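PDB 1RWZ: DNA polymerase sliding clamp from Archaeoglobus fulgidus, which forms a ring-shaped trimer that probably encircles DNA and tethers the replicative polymerase and other DNA-processing proteins to it. Local coordinates for residues A[1-14]-A[51-65]. Residues are numbered along the deposited sequence; the frame is centred on the assembly and turned at random.
Sequences MIDVIMTGELLKTV and IPKDSFEVYNIDEEK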
loop_
_atom_site.group_PDB
_atom_site.type_symbol
_atom_site.label_atom_id
_atom_site.label_comp_id
_atom_site.label_asym_id
_atom_site.label_seq_id
_atom_site.Cartn_x
_atom_site.Cartn_y
_atom_site.Cartn_z
ATOM N N MET A 1 4.375 16.222 39.407
ATOM C CA MET A 1 3.814 16.123 38.032
ATOM C C MET A 1 4.876 15.746 37.010
ATOM O O MET A 1 6.064 15.999 37.200
ATOM C CB MET A 1 3.189 17.455 37.604
ATOM C CG MET A 1 2.710 17.460 36.150
ATOM S SD MET A 1 2.451 19.099 35.439
ATOM C CE MET A 1 0.665 19.251 35.567
ATOM N N ILE A 2 4.423 15.140 35.919
ATOM C CA ILE A 2 5.290 14.748 34.818
ATOM C C ILE A 2 4.781 15.512 33.605
ATOM O O ILE A 2 3.583 15.520 33.330
ATOM C CB ILE A 2 5.182 13.241 34.519
ATOM C CG1 ILE A 2 5.810 12.436 35.658
ATOM C CG2 ILE A 2 5.842 12.923 33.186
ATOM C CD1 ILE A 2 5.595 10.943 35.531
ATOM N N ASP A 3 5.685 16.171 32.891
ATOM C CA ASP A 3 5.301 16.906 31.698
ATOM C C ASP A 3 6.469 16.859 30.731
ATOM O O ASP A 3 7.493 17.503 30.951
ATOM C CB ASP A 3 4.949 18.353 32.043
ATOM C CG ASP A 3 4.519 19.151 30.830
ATOM O OD1 ASP A 3 4.086 18.536 29.833
ATOM O OD2 ASP A 3 4.604 20.398 30.878
ATOM N N VAL A 4 6.313 16.077 29.670
ATOM C CA VAL A 4 7.370 15.934 28.681
ATOM C C VAL A 4 6.843 16.145 27.271
ATOM O O VAL A 4 5.659 15.960 27.003
ATOM C CB VAL A 4 8.022 14.527 28.768
ATOM C CG1 VAL A 4 8.499 14.264 30.188
ATOM C CG2 VAL A 4 7.025 13.451 28.343
ATOM N N ILE A 5 7.733 16.549 26.372
ATOM C CA ILE A 5 7.367 16.760 24.982
ATOM C C ILE A 5 8.386 16.006 24.140
ATOM O O ILE A 5 9.593 16.133 24.344
ATOM C CB ILE A 5 7.359 18.260 24.623
ATOM C CG1 ILE A 5 6.283 18.970 25.456
ATOM C CG2 ILE A 5 7.087 18.444 23.130
ATOM C CD1 ILE A 5 6.120 20.459 25.141
ATOM N N MET A 6 7.885 15.205 23.206
ATOM C CA MET A 6 8.732 14.381 22.354
ATOM C C MET A 6 8.172 14.361 20.935
ATOM O O MET A 6 7.017 14.712 20.725
ATOM C CB MET A 6 8.749 12.959 22.915
ATOM C CG MET A 6 7.376 12.282 22.865
ATOM S SD MET A 6 7.167 10.979 24.110
ATOM C CE MET A 6 8.346 9.811 23.543
ATOM N N THR A 7 8.979 13.948 19.962
ATOM C CA THR A 7 8.488 13.886 18.590
ATOM C C THR A 7 7.521 12.711 18.467
ATOM O O THR A 7 7.631 11.723 19.203
ATOM C CB THR A 7 9.621 13.676 17.568
ATOM O OG1 THR A 7 10.146 12.346 17.693
ATOM C CG2 THR A 7 10.733 14.684 17.798
ATOM N N GLY A 8 6.574 12.828 17.543
ATOM C CA GLY A 8 5.610 11.764 17.333
ATOM C C GLY A 8 6.291 10.457 16.976
ATOM O O GLY A 8 5.904 9.391 17.463
ATOM N N GLU A 9 7.316 10.529 16.130
ATOM C CA GLU A 9 8.035 9.329 15.725
ATOM C C GLU A 9 8.663 8.639 16.931
ATOM O O GLU A 9 8.677 7.408 17.013
ATOM C CB GLU A 9 9.118 9.671 14.694
ATOM C CG GLU A 9 9.928 8.464 14.231
ATOM C CD GLU A 9 11.002 8.818 13.216
ATOM O OE1 GLU A 9 11.513 9.958 13.256
ATOM O OE2 GLU A 9 11.350 7.946 12.388
ATOM N N LEU A 10 9.177 9.421 17.873
ATOM C CA LEU A 10 9.797 8.828 19.053
ATOM C C LEU A 10 8.765 8.042 19.854
ATOM O O LEU A 10 9.005 6.896 20.243
ATOM C CB LEU A 10 10.431 9.913 19.925
ATOM C CG LEU A 10 11.194 9.475 21.180
ATOM C CD1 LEU A 10 12.228 8.398 20.832
ATOM C CD2 LEU A 10 11.874 10.692 21.787
ATOM N N LEU A 11 7.604 8.639 20.089
ATOM C CA LEU A 11 6.570 7.943 20.854
ATOM C C LEU A 11 6.043 6.714 20.107
ATOM O O LEU A 11 5.885 5.638 20.690
ATOM C CB LEU A 11 5.409 8.894 21.171
ATOM C CG LEU A 11 4.229 8.297 21.957
ATOM C CD1 LEU A 11 4.726 7.634 23.229
ATOM C CD2 LEU A 11 3.240 9.391 22.297
ATOM N N LYS A 12 5.782 6.871 18.816
ATOM C CA LYS A 12 5.250 5.773 18.008
ATOM C C LYS A 12 6.193 4.576 17.945
ATOM O O LYS A 12 5.773 3.423 18.096
ATOM C CB LYS A 12 4.947 6.272 16.588
ATOM C CG LYS A 12 3.831 7.325 16.532
ATOM C CD LYS A 12 3.791 8.072 15.193
ATOM C CE LYS A 12 3.365 7.186 14.027
ATOM N NZ LYS A 12 1.923 6.808 14.098
ATOM N N THR A 13 7.473 4.852 17.736
ATOM C CA THR A 13 8.461 3.790 17.630
ATOM C C THR A 13 8.694 3.031 18.930
ATOM O O THR A 13 8.744 1.798 18.927
ATOM C CB THR A 13 9.798 4.350 17.095
ATOM O OG1 THR A 13 9.608 4.780 15.743
ATOM C CG2 THR A 13 10.888 3.285 17.127
ATOM N N VAL A 14 8.821 3.750 20.040
ATOM C CA VAL A 14 9.049 3.101 21.326
ATOM C C VAL A 14 7.798 2.348 21.783
ATOM O O VAL A 14 7.888 1.282 22.398
ATOM C CB VAL A 14 9.471 4.128 22.392
ATOM C CG1 VAL A 14 9.531 3.476 23.756
ATOM C CG2 VAL A 14 10.848 4.696 22.031
ATOM N N ILE A 51 15.107 6.223 26.952
ATOM C CA ILE A 51 15.067 7.486 26.220
ATOM C C ILE A 51 15.690 8.526 27.147
ATOM O O ILE A 51 15.045 9.004 28.082
ATOM C CB ILE A 51 13.636 7.955 25.883
ATOM C CG1 ILE A 51 12.860 6.856 25.161
ATOM C CG2 ILE A 51 13.713 9.197 24.979
ATOM C CD1 ILE A 51 11.436 7.273 24.784
ATOM N N PRO A 52 16.963 8.879 26.912
ATOM C CA PRO A 52 17.650 9.872 27.749
ATOM C C PRO A 52 16.875 11.187 27.745
ATOM O O PRO A 52 16.250 11.544 26.746
ATOM C CB PRO A 52 19.013 10.013 27.070
ATOM C CG PRO A 52 19.214 8.675 26.421
ATOM C CD PRO A 52 17.852 8.381 25.847
ATOM N N LYS A 53 16.922 11.914 28.856
ATOM C CA LYS A 53 16.206 13.180 28.950
ATOM C C LYS A 53 16.529 14.135 27.808
ATOM O O LYS A 53 15.659 14.872 27.352
ATOM C CB LYS A 53 16.504 13.863 30.287
ATOM C CG LYS A 53 17.962 14.215 30.502
ATOM C CD LYS A 53 18.159 14.887 31.856
ATOM C CE LYS A 53 19.618 15.257 32.076
ATOM N NZ LYS A 53 19.830 15.907 33.398
ATOM N N ASP A 54 17.771 14.115 27.331
ATOM C CA ASP A 54 18.154 15.015 26.250
ATOM C C ASP A 54 17.556 14.663 24.888
ATOM O O ASP A 54 17.704 15.424 23.934
ATOM C CB ASP A 54 19.680 15.121 26.159
ATOM C CG ASP A 54 20.283 15.809 27.374
ATOM O OD1 ASP A 54 19.714 16.831 27.820
ATOM O OD2 ASP A 54 21.323 15.338 27.886
ATOM N N SER A 55 16.874 13.521 24.795
ATOM C CA SER A 55 16.241 13.128 23.541
ATOM C C SER A 55 14.849 13.745 23.442
ATOM O O SER A 55 14.226 13.726 22.383
ATOM C CB SER A 55 16.145 11.604 23.432
ATOM O OG SER A 55 17.435 11.050 23.208
ATOM N N PHE A 56 14.376 14.289 24.558
ATOM C CA PHE A 56 13.070 14.951 24.624
ATOM C C PHE A 56 13.241 16.433 24.285
ATOM O O PHE A 56 14.324 16.988 24.461
ATOM C CB PHE A 56 12.505 14.865 26.044
ATOM C CG PHE A 56 12.007 13.503 26.428
ATOM C CD1 PHE A 56 10.662 13.175 26.280
ATOM C CD2 PHE A 56 12.877 12.552 26.949
ATOM C CE1 PHE A 56 10.190 11.913 26.653
ATOM C CE2 PHE A 56 12.421 11.293 27.324
ATOM C CZ PHE A 56 11.074 10.971 27.176
ATOM N N GLU A 57 12.176 17.075 23.811
ATOM C CA GLU A 57 12.243 18.504 23.511
ATOM C C GLU A 57 12.119 19.207 24.861
ATOM O O GLU A 57 12.770 20.224 25.115
ATOM C CB GLU A 57 11.089 18.928 22.597
ATOM C CG GLU A 57 10.941 18.077 21.339
ATOM C CD GLU A 57 12.247 17.902 20.586
ATOM O OE1 GLU A 57 12.990 18.896 20.431
ATOM O OE2 GLU A 57 12.527 16.770 20.136
ATOM N N VAL A 58 11.262 18.650 25.714
ATOM C CA VAL A 58 11.038 19.152 27.069
ATOM C C VAL A 58 10.919 17.937 27.987
ATOM O O VAL A 58 10.238 16.969 27.655
ATOM C CB VAL A 58 9.724 19.968 27.186
ATOM C CG1 VAL A 58 9.481 20.341 28.644
ATOM C CG2 VAL A 58 9.801 21.232 26.331
ATOM N N TYR A 59 11.583 17.983 29.137
ATOM C CA TYR A 59 11.521 16.878 30.088
ATOM C C TYR A 59 11.466 17.472 31.491
ATOM O O TYR A 59 12.502 17.757 32.096
ATOM C CB TYR A 59 12.750 15.967 29.947
ATOM C CG TYR A 59 12.636 14.660 30.704
ATOM C CD1 TYR A 59 11.896 13.593 30.188
ATOM C CD2 TYR A 59 13.231 14.501 31.957
ATOM C CE1 TYR A 59 11.754 12.402 30.901
ATOM C CE2 TYR A 59 13.093 13.315 32.679
ATOM C CZ TYR A 59 12.352 12.271 32.145
ATOM O OH TYR A 59 12.200 11.099 32.856
ATOM N N ASN A 60 10.250 17.667 31.998
ATOM C CA ASN A 60 10.059 18.243 33.324
ATOM C C ASN A 60 9.329 17.311 34.269
ATOM O O ASN A 60 8.136 17.067 34.104
ATOM C CB ASN A 60 9.262 19.547 33.240
ATOM C CG ASN A 60 9.957 20.606 32.420
ATOM O OD1 ASN A 60 11.170 20.781 32.514
ATOM N ND2 ASN A 60 9.188 21.337 31.623
ATOM N N ILE A 61 10.045 16.791 35.259
ATOM C CA ILE A 61 9.436 15.914 36.246
ATOM C C ILE A 61 9.766 16.439 37.637
ATOM O O ILE A 61 10.816 17.048 37.845
ATOM C CB ILE A 61 9.955 14.459 36.145
ATOM C CG1 ILE A 61 11.445 14.404 36.484
ATOM C CG2 ILE A 61 9.703 13.909 34.750
ATOM C CD1 ILE A 61 11.973 12.997 36.655
ATOM N N ASP A 62 8.861 16.220 38.583
ATOM C CA ASP A 62 9.096 16.649 39.953
ATOM C C ASP A 62 9.950 15.563 40.589
ATOM O O ASP A 62 11.162 15.720 40.727
ATOM C CB ASP A 62 7.767 16.809 40.691
ATOM C CG ASP A 62 7.030 18.071 40.284
ATOM O OD1 ASP A 62 5.804 18.151 40.511
ATOM O OD2 ASP A 62 7.682 18.992 39.746
ATOM N N GLU A 63 9.322 14.454 40.956
ATOM C CA GLU A 63 10.051 13.339 41.542
ATOM C C GLU A 63 10.017 12.203 40.526
ATOM O O GLU A 63 9.191 12.215 39.612
ATOM C CB GLU A 63 9.396 12.883 42.851
ATOM C CG GLU A 63 8.032 12.218 42.692
ATOM C CD GLU A 63 6.912 13.205 42.407
ATOM O OE1 GLU A 63 5.771 12.755 42.163
ATOM O OE2 GLU A 63 7.167 14.429 42.431
ATOM N N GLU A 64 10.917 11.236 40.667
ATOM C CA GLU A 64 10.927 10.106 39.747
ATOM C C GLU A 64 9.624 9.360 39.982
ATOM O O GLU A 64 9.238 9.118 41.127
ATOM C CB GLU A 64 12.123 9.196 40.018
ATOM C CG GLU A 64 13.467 9.898 39.881
ATOM C CD GLU A 64 14.625 8.924 39.826
ATOM O OE1 GLU A 64 14.625 7.962 40.620
ATOM O OE2 GLU A 64 15.541 9.125 38.996
ATOM N N LYS A 65 8.940 9.000 38.905
ATOM C CA LYS A 65 7.665 8.315 39.037
ATOM C C LYS A 65 7.504 7.141 38.088
ATOM O O LYS A 65 8.015 7.152 36.969
ATOM C CB LYS A 65 6.523 9.308 38.805
ATOM C CG LYS A 65 5.132 8.708 38.959
ATOM C CD LYS A 65 4.056 9.660 38.456
ATOM C CE LYS A 65 4.045 10.962 39.237
ATOM N NZ LYS A 65 3.049 11.929 38.686
HETATM O O HOH W 1 7.074 18.710 36.603
HETATM O O HOH W 2 7.120 13.530 38.754
HETATM O O HOH W 3 11.754 14.321 21.102
#
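The F56 ring lies against V4 and M6, with Y59 CD1 above one face, near the ring's rim, and I5 O, I51 O and K53 O in plane around its edge, where the polarised ring hydrogens suit carbonyl oxygens. The Y59 ring takes K53 CA on one face, displaced from the ring centre, and V4 CG1 approaches its CD1 obliquely at 3.5 Å. In this antiparallel ladder of the PCNA N-terminal domain, between strand 2-7 and edge strand 58-61, Y59 shares a face with I2, V4 and I61; F56 comes from the preceding loop. Branched V4 suits its place because one methyl serves each ring: with chi1 at -54°, CG1 turns to Y59 and CG2 to F56 CE1. M6 SD makes an oblique Met-aromatic contact, 5.3 Å from the F56 centroid, and its flexible chain carries CE on to I51 CD1. I51 also receives L10 and V14, joining helix 8-19 to strand 45-52. On the other face, I5 and V58 run alongside each other, CB against CB at 3.9 Å. The hydrogen-bonded pairs are D3 with N60 and I5 with V58, but a classic beta bulge sets two residues, E57 and V58, opposite I5: I5 O accepts from E57 N at 2.8 Å and only weakly from V58 N at 3.3 Å. Beyond it, water 3 links T7 N, S55 O and E57 OE2. At the opposite end, I2 CD1 packs on the aliphatic chain of K65, whose NZ bonds to D93 O. The terminal amino group of M1, probably protonated, closes the ladder with a salt bridge, N meeting D62 OD1 at 2.6 Å from above the carboxylate plane.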